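Local coordinates for protein exodeoxyribonuclease (Neisseria meningitidis, PDB 2JC5) that probably cleaves DNA at abasic sites during repair, as a metal-dependent AP endonuclease of the DNase I-like phosphodiesterase family, at residues M1-S6 / S27-C33; P77-G83 / F95-G101; M84-F89 / R125-F130; R102-L108 / G141-C147. All blocks are in the same frame, centred on the assembly; numbering follows the deposited sequence. Where two conformers were deposited one is given.

Contact 1. Residues M1-S6 / S27-C33; sequences MLKIIS and SGADIVC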
# COMPACT_ATOMS: atom_id res chain seq x y z
N MET A 1 -8.06 -4.47 -18.98
CA MET A 1 -7.46 -3.32 -18.23
C MET A 1 -6.29 -3.84 -17.40
O MET A 1 -6.23 -5.02 -17.07
CB MET A 1 -8.49 -2.68 -17.29
CG MET A 1 -9.80 -2.21 -17.92
SD MET A 1 -9.65 -0.62 -18.77
CE MET A 1 -8.97 -1.18 -20.33
N LEU A 2 -5.37 -2.94 -17.05
CA LEU A 2 -4.32 -3.25 -16.07
C LEU A 2 -4.93 -3.17 -14.68
O LEU A 2 -5.39 -2.10 -14.27
CB LEU A 2 -3.19 -2.24 -16.15
CG LEU A 2 -2.07 -2.31 -15.10
CD1 LEU A 2 -1.25 -3.52 -15.39
CD2 LEU A 2 -1.23 -1.02 -15.08
N LYS A 3 -4.93 -4.28 -13.95
CA LYS A 3 -5.53 -4.34 -12.63
C LYS A 3 -4.40 -4.45 -11.61
O LYS A 3 -3.59 -5.38 -11.66
CB LYS A 3 -6.48 -5.54 -12.55
CG LYS A 3 -7.19 -5.71 -11.24
CD LYS A 3 -8.09 -6.93 -11.20
CE LYS A 3 -9.26 -6.78 -12.12
NZ LYS A 3 -10.50 -7.21 -11.45
N ILE A 4 -4.33 -3.45 -10.72
CA ILE A 4 -3.33 -3.40 -9.68
C ILE A 4 -4.01 -3.51 -8.33
O ILE A 4 -4.97 -2.80 -8.08
CB ILE A 4 -2.49 -2.11 -9.71
CG1 ILE A 4 -1.78 -1.95 -11.05
CG2 ILE A 4 -1.48 -2.15 -8.58
CD1 ILE A 4 -0.98 -0.67 -11.23
N ILE A 5 -3.55 -4.44 -7.48
CA ILE A 5 -4.13 -4.67 -6.16
C ILE A 5 -3.11 -4.33 -5.12
O ILE A 5 -1.95 -4.75 -5.25
CB ILE A 5 -4.61 -6.12 -6.00
CG1 ILE A 5 -5.68 -6.42 -7.07
CG2 ILE A 5 -5.12 -6.37 -4.57
CD1 ILE A 5 -6.40 -7.75 -6.90
N SER A 6 -3.52 -3.57 -4.10
CA SER A 6 -2.67 -3.29 -2.95
C SER A 6 -3.30 -3.96 -1.74
O SER A 6 -4.47 -3.75 -1.46
CB SER A 6 -2.57 -1.79 -2.72
OG SER A 6 -1.61 -1.48 -1.71
N SER A 27 -8.61 -12.96 -8.76
CA SER A 27 -8.83 -11.55 -8.88
C SER A 27 -8.53 -11.03 -10.28
O SER A 27 -8.96 -9.93 -10.63
CB SER A 27 -7.93 -10.79 -7.92
OG SER A 27 -6.57 -10.89 -8.34
N GLY A 28 -7.74 -11.77 -11.05
CA GLY A 28 -7.32 -11.29 -12.37
C GLY A 28 -6.26 -10.21 -12.32
O GLY A 28 -5.96 -9.61 -13.35
N ALA A 29 -5.68 -9.97 -11.15
CA ALA A 29 -4.66 -8.93 -11.02
C ALA A 29 -3.46 -9.17 -11.92
O ALA A 29 -2.95 -10.30 -11.99
CB ALA A 29 -4.18 -8.83 -9.57
N ASP A 30 -3.00 -8.10 -12.54
CA ASP A 30 -1.73 -8.07 -13.25
C ASP A 30 -0.54 -7.84 -12.32
O ASP A 30 0.54 -8.41 -12.53
CB ASP A 30 -1.76 -6.98 -14.31
CG ASP A 30 -2.80 -7.25 -15.36
OD1 ASP A 30 -2.54 -8.14 -16.20
OD2 ASP A 30 -3.88 -6.62 -15.32
N ILE A 31 -0.76 -7.01 -11.30
CA ILE A 31 0.27 -6.67 -10.32
C ILE A 31 -0.38 -6.66 -8.95
O ILE A 31 -1.48 -6.12 -8.79
CB ILE A 31 0.90 -5.29 -10.58
CG1 ILE A 31 1.54 -5.25 -11.98
CG2 ILE A 31 1.95 -4.97 -9.53
CD1 ILE A 31 1.96 -3.89 -12.45
N VAL A 32 0.28 -7.30 -7.98
CA VAL A 32 -0.20 -7.33 -6.59
C VAL A 32 0.94 -6.81 -5.71
O VAL A 32 2.04 -7.37 -5.72
CB VAL A 32 -0.64 -8.75 -6.15
CG1 VAL A 32 -1.17 -8.74 -4.70
CG2 VAL A 32 -1.73 -9.26 -7.08
N CYS A 33 0.67 -5.72 -5.01
CA CYS A 33 1.60 -5.16 -4.07
C CYS A 33 1.12 -5.56 -2.70
O CYS A 33 -0.03 -5.25 -2.34
CB CYS A 33 1.61 -3.65 -4.18
SG CYS A 33 2.24 -3.09 -5.73
O HOH W 1 -6.22 -7.54 -16.13
O HOH W 2 -3.64 -6.81 -18.40
O HOH W 3 -10.47 -8.03 -9.02

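Contact 2. Residues P77-G83 / F95-G101; sequences PDNVQIG and FVRCDFG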
# COMPACT_ATOMS: atom_id res chain seq x y z
N PRO A 77 9.62 -7.43 -14.59
CA PRO A 77 10.08 -6.05 -14.60
C PRO A 77 11.44 -5.94 -15.26
O PRO A 77 12.24 -6.88 -15.22
CB PRO A 77 10.15 -5.68 -13.13
CG PRO A 77 10.09 -6.91 -12.37
CD PRO A 77 9.56 -8.00 -13.24
N ASP A 78 11.69 -4.82 -15.91
CA ASP A 78 13.02 -4.64 -16.49
C ASP A 78 14.00 -3.97 -15.56
O ASP A 78 15.20 -3.95 -15.83
CB ASP A 78 12.94 -3.93 -17.83
CG ASP A 78 12.15 -2.71 -17.78
OD1 ASP A 78 12.48 -1.85 -16.95
OD2 ASP A 78 11.19 -2.61 -18.58
N ASN A 79 13.50 -3.48 -14.43
CA ASN A 79 14.33 -2.89 -13.40
C ASN A 79 13.61 -3.02 -12.07
O ASN A 79 12.38 -2.96 -12.03
CB ASN A 79 14.61 -1.42 -13.72
CG ASN A 79 15.56 -0.78 -12.75
OD1 ASN A 79 16.69 -1.24 -12.57
ND2 ASN A 79 15.11 0.29 -12.10
N VAL A 80 14.39 -3.23 -11.02
CA VAL A 80 13.85 -3.39 -9.66
C VAL A 80 14.73 -2.62 -8.68
O VAL A 80 15.96 -2.71 -8.75
CB VAL A 80 13.79 -4.87 -9.25
CG1 VAL A 80 13.34 -5.05 -7.79
CG2 VAL A 80 12.87 -5.66 -10.19
N GLN A 81 14.10 -1.83 -7.81
CA GLN A 81 14.77 -1.18 -6.71
C GLN A 81 14.29 -1.77 -5.40
O GLN A 81 13.09 -1.73 -5.08
CB GLN A 81 14.51 0.33 -6.75
CG GLN A 81 15.22 1.13 -5.69
CD GLN A 81 14.81 2.56 -5.64
OE1 GLN A 81 14.34 3.10 -6.62
NE2 GLN A 81 14.97 3.19 -4.47
N ILE A 82 15.23 -2.31 -4.63
CA ILE A 82 14.95 -2.89 -3.32
C ILE A 82 15.39 -1.87 -2.27
O ILE A 82 16.58 -1.58 -2.12
CB ILE A 82 15.72 -4.21 -3.10
CG1 ILE A 82 15.42 -5.19 -4.22
CG2 ILE A 82 15.40 -4.82 -1.74
CD1 ILE A 82 13.98 -5.67 -4.30
N GLY A 83 14.42 -1.32 -1.55
CA GLY A 83 14.71 -0.34 -0.55
C GLY A 83 14.88 1.06 -1.09
O GLY A 83 15.02 1.28 -2.30
N PHE A 95 9.93 -0.82 1.29
CA PHE A 95 9.83 -0.21 -0.05
C PHE A 95 10.43 -1.10 -1.12
O PHE A 95 11.60 -1.50 -1.02
CB PHE A 95 10.57 1.14 -0.03
CG PHE A 95 10.57 1.89 -1.34
CD1 PHE A 95 11.45 1.55 -2.34
CD2 PHE A 95 9.71 2.97 -1.54
CE1 PHE A 95 11.45 2.26 -3.56
CE2 PHE A 95 9.71 3.68 -2.75
CZ PHE A 95 10.59 3.32 -3.75
N VAL A 96 9.61 -1.42 -2.13
CA VAL A 96 10.08 -2.10 -3.36
C VAL A 96 9.48 -1.39 -4.54
O VAL A 96 8.30 -1.02 -4.51
CB VAL A 96 9.69 -3.59 -3.41
CG1 VAL A 96 9.94 -4.21 -4.82
CG2 VAL A 96 10.42 -4.36 -2.35
N ARG A 97 10.28 -1.19 -5.57
CA ARG A 97 9.83 -0.55 -6.81
C ARG A 97 10.14 -1.45 -7.99
O ARG A 97 11.27 -1.90 -8.14
CB ARG A 97 10.55 0.78 -7.00
CG ARG A 97 10.27 1.44 -8.33
CD ARG A 97 10.92 2.79 -8.46
NE ARG A 97 10.78 3.32 -9.81
CZ ARG A 97 10.98 4.59 -10.17
NH1 ARG A 97 11.32 5.51 -9.29
NH2 ARG A 97 10.81 4.94 -11.44
N CYS A 98 9.14 -1.68 -8.83
CA CYS A 98 9.31 -2.45 -10.06
C CYS A 98 8.94 -1.61 -11.26
O CYS A 98 7.88 -0.98 -11.29
CB CYS A 98 8.48 -3.71 -10.01
SG CYS A 98 9.07 -4.90 -8.82
N ASP A 99 9.82 -1.61 -12.26
CA ASP A 99 9.64 -0.85 -13.50
C ASP A 99 9.32 -1.77 -14.68
O ASP A 99 9.93 -2.84 -14.84
CB ASP A 99 10.91 -0.06 -13.84
CG ASP A 99 11.30 0.95 -12.80
OD1 ASP A 99 10.46 1.33 -11.96
OD2 ASP A 99 12.49 1.35 -12.82
N PHE A 100 8.37 -1.34 -15.49
CA PHE A 100 7.96 -2.05 -16.69
C PHE A 100 7.87 -1.01 -17.80
O PHE A 100 6.87 -0.30 -17.91
CB PHE A 100 6.59 -2.70 -16.52
CG PHE A 100 6.44 -3.51 -15.26
CD1 PHE A 100 6.08 -2.89 -14.08
CD2 PHE A 100 6.63 -4.89 -15.26
CE1 PHE A 100 5.93 -3.62 -12.89
CE2 PHE A 100 6.47 -5.63 -14.10
CZ PHE A 100 6.11 -5.01 -12.92
N GLY A 101 8.93 -0.86 -18.58
CA GLY A 101 8.99 0.24 -19.52
C GLY A 101 8.85 1.54 -18.75
O GLY A 101 9.57 1.76 -17.77
O HOH W 4 11.98 0.47 -17.37
O HOH W 5 12.38 5.15 -6.64

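Contact 3. Residues M84-F89 / R125-F130; sequences MGIEEF and RFLDAF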
# COMPACT_ATOMS: atom_id res chain seq x y z
N MET A 84 14.91 2.01 -0.16
CA MET A 84 15.03 3.44 -0.43
C MET A 84 16.47 3.96 -0.37
O MET A 84 16.75 5.12 -0.74
CB MET A 84 14.22 4.20 0.62
CG MET A 84 12.77 3.88 0.55
SD MET A 84 11.79 4.94 1.60
CE MET A 84 12.40 4.49 3.22
N GLY A 85 17.39 3.14 0.11
CA GLY A 85 18.78 3.58 0.34
C GLY A 85 18.98 4.34 1.65
O GLY A 85 19.99 5.01 1.85
N ILE A 86 18.01 4.25 2.55
CA ILE A 86 18.12 4.82 3.88
C ILE A 86 18.14 3.67 4.84
O ILE A 86 17.13 2.99 5.03
CB ILE A 86 16.98 5.80 4.18
CG1 ILE A 86 16.89 6.86 3.08
CG2 ILE A 86 17.19 6.41 5.56
CD1 ILE A 86 15.68 7.75 3.18
N GLU A 87 19.30 3.42 5.44
CA GLU A 87 19.51 2.23 6.25
C GLU A 87 18.46 2.06 7.34
O GLU A 87 17.92 0.96 7.50
CB GLU A 87 20.92 2.26 6.86
CG GLU A 87 21.20 1.10 7.78
N GLU A 88 18.16 3.15 8.06
CA GLU A 88 17.24 3.10 9.20
C GLU A 88 15.91 2.45 8.82
O GLU A 88 15.34 1.68 9.58
CB GLU A 88 16.96 4.51 9.77
CG GLU A 88 16.16 4.48 11.06
CD GLU A 88 15.76 5.85 11.59
OE1 GLU A 88 16.29 6.89 11.11
OE2 GLU A 88 14.91 5.88 12.49
N PHE A 89 15.40 2.80 7.64
CA PHE A 89 14.09 2.33 7.22
C PHE A 89 14.21 1.03 6.44
O PHE A 89 13.35 0.14 6.56
CB PHE A 89 13.41 3.40 6.37
CG PHE A 89 13.34 4.76 7.04
CD1 PHE A 89 12.85 4.90 8.33
CD2 PHE A 89 13.74 5.90 6.37
CE1 PHE A 89 12.80 6.17 8.95
CE2 PHE A 89 13.67 7.16 6.98
CZ PHE A 89 13.21 7.28 8.26
N ARG A 125 9.93 10.93 10.88
CA ARG A 125 11.18 10.94 10.12
C ARG A 125 11.02 10.25 8.75
O ARG A 125 11.58 10.68 7.75
CB ARG A 125 12.31 10.34 10.95
CG ARG A 125 12.69 11.23 12.12
CD ARG A 125 14.02 10.86 12.73
NE ARG A 125 13.97 9.59 13.44
CZ ARG A 125 14.40 8.42 12.97
NH1 ARG A 125 14.94 8.32 11.76
NH2 ARG A 125 14.30 7.33 13.72
N PHE A 126 10.23 9.17 8.69
CA PHE A 126 9.94 8.54 7.41
C PHE A 126 9.20 9.47 6.45
O PHE A 126 9.54 9.59 5.27
CB PHE A 126 9.12 7.28 7.65
CG PHE A 126 8.96 6.43 6.43
CD1 PHE A 126 8.04 6.75 5.43
CD2 PHE A 126 9.72 5.29 6.28
CE1 PHE A 126 7.92 5.96 4.30
CE2 PHE A 126 9.59 4.48 5.17
CZ PHE A 126 8.68 4.82 4.18
N LEU A 127 8.19 10.16 6.96
CA LEU A 127 7.47 11.12 6.15
C LEU A 127 8.42 12.16 5.55
O LEU A 127 8.30 12.52 4.39
CB LEU A 127 6.38 11.82 6.96
CG LEU A 127 5.21 11.03 7.57
CD1 LEU A 127 4.07 11.97 8.01
CD2 LEU A 127 4.71 9.93 6.64
N ASP A 128 9.35 12.65 6.37
CA ASP A 128 10.26 13.69 5.89
C ASP A 128 11.27 13.17 4.88
O ASP A 128 11.67 13.90 3.97
CB ASP A 128 10.99 14.35 7.07
CG ASP A 128 10.07 15.18 7.93
OD1 ASP A 128 9.04 15.68 7.43
OD2 ASP A 128 10.39 15.37 9.13
N ALA A 129 11.70 11.92 5.03
CA ALA A 129 12.63 11.30 4.08
C ALA A 129 11.95 10.89 2.79
O ALA A 129 12.55 10.89 1.73
CB ALA A 129 13.33 10.09 4.70
N PHE A 130 10.68 10.49 2.89
CA PHE A 130 9.97 9.99 1.73
C PHE A 130 9.38 11.09 0.87
O PHE A 130 9.28 10.94 -0.34
CB PHE A 130 8.88 9.00 2.20
CG PHE A 130 8.27 8.19 1.09
CD1 PHE A 130 9.07 7.46 0.21
CD2 PHE A 130 6.89 8.10 0.94
CE1 PHE A 130 8.51 6.70 -0.79
CE2 PHE A 130 6.33 7.32 -0.09
CZ PHE A 130 7.15 6.64 -0.95

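Contact 4. Residues R102-L108 / G141-C147; sequences RLSVISL and GRDIVVC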
# COMPACT_ATOMS: atom_id res chain seq x y z
N ARG A 102 7.87 2.36 -19.12
CA ARG A 102 7.65 3.65 -18.48
C ARG A 102 6.70 3.60 -17.28
O ARG A 102 6.39 4.65 -16.72
CB ARG A 102 7.15 4.63 -19.53
CG ARG A 102 8.23 4.99 -20.55
CD ARG A 102 9.29 5.91 -19.95
NE ARG A 102 8.73 7.25 -19.77
CZ ARG A 102 9.39 8.30 -19.29
NH1 ARG A 102 10.62 8.16 -18.83
NH2 ARG A 102 8.78 9.46 -19.19
N LEU A 103 6.25 2.41 -16.92
CA LEU A 103 5.42 2.18 -15.73
C LEU A 103 6.30 1.81 -14.55
O LEU A 103 7.20 0.97 -14.66
CB LEU A 103 4.41 1.05 -15.98
CG LEU A 103 3.50 0.65 -14.82
CD1 LEU A 103 2.57 1.78 -14.44
CD2 LEU A 103 2.74 -0.60 -15.17
N SER A 104 6.00 2.39 -13.39
CA SER A 104 6.61 1.94 -12.14
C SER A 104 5.51 1.72 -11.13
O SER A 104 4.58 2.52 -11.01
CB SER A 104 7.59 2.96 -11.59
OG SER A 104 8.67 3.18 -12.48
N VAL A 105 5.62 0.62 -10.40
CA VAL A 105 4.74 0.35 -9.29
C VAL A 105 5.55 0.07 -8.03
O VAL A 105 6.53 -0.70 -8.07
CB VAL A 105 3.81 -0.81 -9.61
CG1 VAL A 105 2.85 -1.07 -8.46
CG2 VAL A 105 3.05 -0.54 -10.89
N ILE A 106 5.14 0.72 -6.94
CA ILE A 106 5.78 0.59 -5.65
C ILE A 106 4.85 -0.10 -4.68
O ILE A 106 3.62 0.04 -4.77
CB ILE A 106 6.18 1.97 -5.11
CG1 ILE A 106 7.37 2.50 -5.91
CG2 ILE A 106 6.47 1.94 -3.60
CD1 ILE A 106 7.39 3.97 -6.10
N SER A 107 5.45 -0.90 -3.81
CA SER A 107 4.76 -1.39 -2.62
C SER A 107 5.44 -0.74 -1.41
O SER A 107 6.65 -0.90 -1.23
CB SER A 107 4.85 -2.90 -2.51
OG SER A 107 4.02 -3.30 -1.41
N LEU A 108 4.64 -0.04 -0.61
CA LEU A 108 5.09 0.79 0.50
C LEU A 108 4.39 0.40 1.78
O LEU A 108 3.18 0.29 1.80
CB LEU A 108 4.74 2.25 0.21
CG LEU A 108 4.98 3.26 1.35
CD1 LEU A 108 6.46 3.48 1.60
CD2 LEU A 108 4.29 4.60 1.06
N GLY A 141 8.39 12.14 -14.85
CA GLY A 141 7.55 12.17 -16.03
C GLY A 141 7.08 10.82 -16.51
O GLY A 141 6.52 10.71 -17.60
N ARG A 142 7.32 9.79 -15.70
CA ARG A 142 6.91 8.42 -15.96
C ARG A 142 5.54 8.16 -15.32
O ARG A 142 5.02 8.99 -14.57
CB ARG A 142 7.91 7.45 -15.31
CG ARG A 142 9.29 7.45 -15.90
CD ARG A 142 10.23 6.62 -15.04
NE ARG A 142 9.70 5.29 -14.83
CZ ARG A 142 9.96 4.24 -15.59
NH1 ARG A 142 10.79 4.33 -16.62
NH2 ARG A 142 9.38 3.10 -15.31
N ASP A 143 4.99 6.99 -15.61
CA ASP A 143 3.71 6.59 -15.03
C ASP A 143 3.99 5.80 -13.78
O ASP A 143 4.60 4.75 -13.84
CB ASP A 143 2.97 5.75 -16.04
CG ASP A 143 2.74 6.48 -17.33
OD1 ASP A 143 2.27 7.64 -17.30
OD2 ASP A 143 3.07 5.90 -18.40
N ILE A 144 3.52 6.28 -12.63
CA ILE A 144 3.86 5.64 -11.36
C ILE A 144 2.64 5.45 -10.48
O ILE A 144 1.81 6.37 -10.34
CB ILE A 144 4.93 6.44 -10.58
CG1 ILE A 144 6.14 6.73 -11.46
CG2 ILE A 144 5.36 5.67 -9.31
CD1 ILE A 144 7.21 7.55 -10.80
N VAL A 145 2.53 4.26 -9.90
CA VAL A 145 1.54 3.97 -8.87
C VAL A 145 2.29 3.61 -7.60
O VAL A 145 3.04 2.63 -7.60
CB VAL A 145 0.60 2.82 -9.27
CG1 VAL A 145 -0.48 2.60 -8.18
CG2 VAL A 145 -0.05 3.12 -10.62
N VAL A 146 2.08 4.39 -6.54
CA VAL A 146 2.62 4.07 -5.22
C VAL A 146 1.49 3.44 -4.41
O VAL A 146 0.58 4.14 -3.94
CB VAL A 146 3.21 5.31 -4.50
CG1 VAL A 146 3.88 4.90 -3.19
CG2 VAL A 146 4.22 6.03 -5.41
N CYS A 147 1.53 2.11 -4.30
CA CYS A 147 0.57 1.33 -3.56
C CYS A 147 1.04 1.13 -2.15
O CYS A 147 2.22 0.86 -1.92
CB CYS A 147 0.45 -0.07 -4.13
SG CYS A 147 -0.33 -0.21 -5.69
O HOH W 6 12.33 5.77 -18.48

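Contact 1. Residues M1-S6 / S27-C33
Lys3 and Asp30 grip each other through backbone and side chain where strand 2-6 and strand 31-33 begin to run parallel, 4.7 Å apart at the axes. The carboxylate of Asp30 reaches back across the gap: OD2 accepts from Lys3 N at 2.9 Å, through the anti lone pair and nearly straight (170°). The carbonyl of Lys3 answers by taking two donors, Asp30 N and Ile31 N, both in the carbonyl plane. Further on, Ile5 N bonds Ile31 O, and Cys33 N bonds Ile5 O at 2.8 Å.

In the Lys3 side chain CG stands anti to the backbone N (chi1 -179°), which carries the chain alongside the loop that enters the second strand. CB lies near Asp30 OD2 and Ala29 CA, and CG still keeps to Ala29 CA. CD presses on the carbonyl oxygen Ser27 O at 3.2 Å, CE stays by that same oxygen, and NZ makes a weak hydrogen bond to it. Water 3 also joins NZ to Ser27 O, and Glu253 is a long, weak ionic partner.

Ile5 CD1 packs on Ala29 CB at 3.6 Å and touches Ser27, whose OG accepts from Ala29 N in an ST turn and also hydrogen-bonds Ile24 O in the preceding helix. Asp30 OD2 and Met1 O, two acceptors 3.3 Å apart, both lie within hydrogen-bonding distance of water 1, which probably eases their proximity. In this central pair of a DNase I-like sheet, the Asp30 carboxylate thus probably serves as acceptor for Lys3 N where a strand carbonyl might otherwise do so.

Contact 2. Residues P77-G83 / F95-G101
With CG anti to the backbone N in Asn79 (chi1 -176°) and beside it in Asp99 (chi1 -61°), the two side chains lie next to each other, pointing the same way, across an antiparallel strand pair at one edge of a DNase I-like sheet. In the conformer given, Asn79 ND2 makes a straight bond to Asp99 OD2 of 2.9 Å; the carboxylate oxygen lies in the amide plane, but the amide nitrogen stands above the carboxylate plane. The other oxygen, Asp99 OD1, is held by Arg97 NE in a salt bridge and by the hydroxyl of Ser104 on the next strand.

Asn79-Asp99 and Gln81-Arg97 are hydrogen-bonded pairs, the latter joined both ways by N-to-O bonds of 2.9 Å. Water 5 links Gln81 OE1 to Arg97 NH1. On the other face Val80 CG2 meets Cys98 SG at 4.1 Å, and Ile82 CD1 touches Val96 CG2; His57 and His59 of the facing sheet lie against this side.

At the far end Pro77 CB sits over one face of the Phe100 ring, 4.2 Å from its centroid, a CH-pi contact. The turn beyond is tied by Gly101 N, which bonds the syn lone pair of Asp78 OD2 at 2.9 Å.

Contact 3. Residues M84-F89 / R125-F130
Phe89 and Phe126 form the centre of this contact as an edge-to-face (T-shaped) aromatic pair, with ring centroids 5.0 Å apart and planes at 65°. The edge of Phe126 approaches: its CD2 stands over one face of the Phe89 ring, 3.7 Å from Phe89 CG and displaced toward the rim. The far end of the Phe89 ring reaches the helix itself, where CZ touches Phe126 N and CE2 rests on Ala129 CB at 3.7 Å. Ile86 CD1 meets Ala129 CB at 3.6 Å, so the Ala129 methyl is shared by two side chains.

Met84 closes the group. In the conformer given its chain bends at the last torsion (chi3 -65°), which brings CE against Phe126 CE2 while SD approaches the rings of Phe126 and Phe130 obliquely, at 4.8 Å from the Phe126 centroid; both are Met-aromatic contacts. Glu88 and Arg125, both modelled in two conformers, are close enough for a salt bridge, but the modelled contact is too short to be real, so its geometry is doubtful.

Farther out, Asp90 fixes the turn by accepting from the backbone nitrogens of Met84 and Gly85. Phe95 of the sheet packs on Met84 and Phe130, and Leu108 on Phe126 and Phe130. The link between strands 79-82 and 95-100, with short helix 87-90, thus packs on helix 117-139, which covers one sheet of the DNase I-like fold.

Contact 4. Residues R102-L108 / G141-C147
A beta-alpha-beta unit, strand 103-109, helix 117-139 and strand 143-147, has its two strands side by side here, parallel and 4.7 Å apart at the axes. At their start Arg142 reaches over to Ser104: NH2 donates to Ser104 OG at 2.9 Å, tilted 23° from the guanidinium plane, and NE adds a weak bond to the same oxygen. The bend at chi3 (54°) turns that guanidinium back over the other strand, where Arg102 C lies over one of its faces. Arg142 NH2 is also bonded to Gly101 O in the preceding turn.

Arg102 in turn lays a face of its guanidinium on Arg142 CG, 3.3 Å from Arg102 NH1, with the two guanidinium planes 70° apart; water 6 accepts from NH1 of both. Between these two strands of the DNase I-like sandwich the backbone bonds alternate, Ser104 N to Asp143 O (2.8 Å), Val145 N to Ser104 O, and Ile106 N to Val145 O.

Ile106 and Val146 point the same way on the helix-covered face, Ile106 CD1 (in the conformer given) on Val146 CG2 at 3.8 Å, where Met137 packs on Ile106. On the other face Val105 CG1 approaches Cys147 SG at 4.3 Å, and Val105 also meets Ile31 and Cys33 of the opposing sheet.

In the fold
Along the chain contact 1 comes first; contact 2 crosses contact 3, contact 3 crosses contact 4, and contact 2 closes before contact 4 begins. Contacts 2 and 4, centres about 9 Å apart, share one sheet, in which strands 95-100 and 103-109 are neighbours. Contact 1 belongs to the other sheet, about 13 Å from contact 4 between centres, and Cys33 SG meets Val105 CG1 at 3.4 Å in the layer between. Contact 3 lies about 27 Å from contact 1, on helix 117-139 outside the sheet shared by contacts 2 and 4. Together they sample helix, sheet and sheet in layers, the sandwich at whose strand ends and adjoining loops the predicted active-site residues, such as Tyr109 and Asp149, lie.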